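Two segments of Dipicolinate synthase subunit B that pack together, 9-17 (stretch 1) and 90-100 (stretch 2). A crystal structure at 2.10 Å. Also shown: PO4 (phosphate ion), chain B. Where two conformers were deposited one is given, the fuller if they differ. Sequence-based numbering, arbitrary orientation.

Stretch 1, residues 9-17: HVGFGLTGS
Stretch 2, residues 90-100: MVIAPMTGNST

Thr15 makes the densest polar cluster of this contact. With chi1 in p (69°), its OG1 donates to Pro94 O at 2.6 Å and accepts from Thr96 N at 3.1 Å, while Thr15 N also reaches Pro94 O at 3.2 Å. One hydroxyl thus ties the loop after the first strand to the turn after the second, where a cis peptide bond precedes Pro94 (phi/psi -69/149).

Before Thr15 the chains run as parallel strands, Gly11 to Gly13 beside Met90 to Ile92, their axes 4.6 Å apart and 21° from exact alignment. The register pairs Gly11 with Met90, Phe12 with Val91 and Gly13 with Ile92, at CA-CA distances of 4.5, 4.8 and 4.6 Å. Extended backbones (Phe12 -135/97, Val91 -108/140) give Val91 N to Gly11 O at 2.8 Å, Gly13 N to Val91 O at 2.8 Å and Ala93 N to Gly13 O at 2.9 Å.

The glycines make room. Selenomethionine Met90 (chi t, p, t) folds over them on the face it shares with Ile92; an ideal CB would lie 2.8 Å from Met90 SE at Gly11 and 2.9 Å from Met90 CE at Gly13. On the other face, Phe12 (chi1 t, chi2 125°) lays one ring face against Val91 CG1 and turns its edge to Ala93 O, with CE2 3.5 Å from that oxygen. Val10 CG1 meets Val91 CG2 at 3.8 Å. In all, 583 Å² is buried.

Gly16, at 90/-163, suits a backbone where a CB would jam against the preceding carbonyl. Thr96 (p) caps the helix, its OG1 accepting from Ser99 N at 3.1 Å. A phosphate bridges the ends: Gly16 N to O3 2.9 Å, Asn98 ND2 to O4 2.9 Å, Ser99 OG to O4 2.8 Å.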

# COMPACT_ATOMS: atom_id res chain seq x y z
N HIS A 9 3.19 25.52 23.26
CA HIS A 9 2.82 24.32 23.98
C HIS A 9 3.22 23.13 23.12
O HIS A 9 2.67 22.89 22.09
CB HIS A 9 1.32 24.34 24.36
CG HIS A 9 0.94 23.29 25.36
ND1 HIS A 9 -0.36 23.07 25.74
CD2 HIS A 9 1.70 22.36 26.00
CE1 HIS A 9 -0.39 22.06 26.60
NE2 HIS A 9 0.84 21.61 26.76
N VAL A 10 4.27 22.44 23.54
CA VAL A 10 4.84 21.33 22.81
C VAL A 10 4.62 20.06 23.61
O VAL A 10 4.86 20.02 24.83
CB VAL A 10 6.33 21.52 22.65
CG1 VAL A 10 6.99 20.31 21.95
CG2 VAL A 10 6.63 22.86 21.95
N GLY A 11 4.07 19.04 22.99
CA GLY A 11 3.90 17.77 23.59
C GLY A 11 5.14 16.96 23.27
O GLY A 11 5.71 17.09 22.18
N PHE A 12 5.57 16.12 24.20
CA PHE A 12 6.81 15.31 24.05
C PHE A 12 6.50 13.89 24.49
O PHE A 12 6.48 13.56 25.67
CB PHE A 12 7.94 15.93 24.88
CG PHE A 12 9.32 15.59 24.40
CD1 PHE A 12 10.21 16.60 24.11
CD2 PHE A 12 9.75 14.26 24.31
CE1 PHE A 12 11.50 16.30 23.69
CE2 PHE A 12 11.03 13.95 23.86
CZ PHE A 12 11.91 14.97 23.56
N GLY A 13 6.20 13.06 23.52
CA GLY A 13 5.96 11.65 23.74
C GLY A 13 7.15 10.76 23.55
O GLY A 13 7.95 10.91 22.62
N LEU A 14 7.25 9.81 24.46
CA LEU A 14 8.34 8.85 24.54
C LEU A 14 7.79 7.49 24.28
O LEU A 14 6.77 7.05 24.89
CB LEU A 14 8.93 8.92 25.94
CG LEU A 14 9.29 10.35 26.39
CD1 LEU A 14 9.38 10.49 27.92
CD2 LEU A 14 10.62 10.71 25.78
N THR A 15 8.42 6.78 23.37
CA THR A 15 8.02 5.39 23.17
C THR A 15 9.18 4.40 23.44
O THR A 15 10.33 4.77 23.35
CB THR A 15 7.47 5.16 21.72
OG1 THR A 15 8.54 5.27 20.76
CG2 THR A 15 6.35 6.14 21.37
N GLY A 16 8.86 3.13 23.66
CA GLY A 16 9.88 2.08 23.71
C GLY A 16 10.39 1.90 25.14
O GLY A 16 9.76 2.38 26.05
N SER A 17 11.55 1.25 25.32
CA SER A 17 12.12 1.01 26.68
C SER A 17 12.52 2.31 27.45
O SER A 17 13.18 3.23 26.89
CB SER A 17 13.34 0.08 26.62
OG SER A 17 13.98 -0.00 27.89
N MSE A 90 3.52 18.42 18.40
CA MSE A 90 3.71 17.21 19.13
C MSE A 90 4.98 16.57 18.65
O MSE A 90 5.16 16.38 17.44
CB MSE A 90 2.52 16.28 18.87
CG MSE A 90 2.63 14.89 19.48
SE MSE A 90 2.28 14.86 21.38
CE MSE A 90 3.03 13.15 21.73
N VAL A 91 5.85 16.18 19.57
CA VAL A 91 7.07 15.45 19.26
C VAL A 91 6.90 14.02 19.72
O VAL A 91 6.35 13.78 20.80
CB VAL A 91 8.28 16.07 20.06
CG1 VAL A 91 9.61 15.37 19.73
CG2 VAL A 91 8.41 17.57 19.76
N ILE A 92 7.38 13.05 18.93
CA ILE A 92 7.49 11.67 19.36
C ILE A 92 8.93 11.27 19.17
O ILE A 92 9.43 11.13 18.02
CB ILE A 92 6.64 10.70 18.55
CG1 ILE A 92 5.16 11.16 18.44
CG2 ILE A 92 6.72 9.26 19.11
CD1 ILE A 92 4.35 10.23 17.50
N ALA A 93 9.63 11.16 20.29
CA ALA A 93 11.01 10.77 20.27
C ALA A 93 11.45 10.11 21.57
O ALA A 93 11.22 10.66 22.64
CB ALA A 93 11.90 11.97 19.93
N PRO A 94 12.09 8.93 21.49
CA PRO A 94 12.32 8.11 20.31
C PRO A 94 11.02 7.54 19.82
O PRO A 94 10.06 7.34 20.65
CB PRO A 94 13.28 6.99 20.82
CG PRO A 94 13.02 6.90 22.24
CD PRO A 94 12.60 8.27 22.72
N MSE A 95 10.94 7.35 18.49
CA MSE A 95 9.79 6.59 17.93
C MSE A 95 10.26 5.23 17.47
O MSE A 95 11.01 5.12 16.47
CB MSE A 95 9.08 7.35 16.80
CG MSE A 95 7.77 6.66 16.31
SE MSE A 95 6.90 7.72 14.93
CE MSE A 95 8.13 7.54 13.61
N THR A 96 9.80 4.20 18.18
CA THR A 96 10.23 2.84 17.93
C THR A 96 9.60 2.30 16.63
O THR A 96 8.72 2.89 16.06
CB THR A 96 9.79 1.88 19.05
OG1 THR A 96 8.33 1.88 19.14
CG2 THR A 96 10.43 2.22 20.36
N GLY A 97 10.06 1.14 16.19
CA GLY A 97 9.53 0.51 15.02
C GLY A 97 8.07 0.17 15.18
O GLY A 97 7.28 0.39 14.28
N ASN A 98 7.70 -0.34 16.36
CA ASN A 98 6.31 -0.67 16.63
C ASN A 98 5.44 0.57 16.58
O ASN A 98 4.43 0.58 15.92
CB ASN A 98 6.20 -1.28 18.03
CG ASN A 98 4.82 -1.78 18.31
OD1 ASN A 98 4.26 -2.61 17.54
ND2 ASN A 98 4.21 -1.23 19.34
N SER A 99 5.84 1.65 17.26
CA SER A 99 5.10 2.91 17.21
C SER A 99 5.03 3.51 15.81
O SER A 99 4.02 4.08 15.43
CB SER A 99 5.67 3.91 18.22
OG SER A 99 5.23 3.56 19.56
N THR A 100 6.12 3.41 15.05
CA THR A 100 6.15 3.87 13.66
C THR A 100 5.12 3.15 12.82
O THR A 100 4.35 3.78 12.07
CB THR A 100 7.50 3.62 13.07
OG1 THR A 100 8.45 4.32 13.86
CG2 THR A 100 7.61 4.15 11.59
P PO4 B . 6.32 0.57 21.79
O1 PO4 B . 7.66 -0.12 21.61
O2 PO4 B . 5.30 -0.34 22.46
O3 PO4 B . 6.42 1.81 22.68
O4 PO4 B . 5.77 0.97 20.45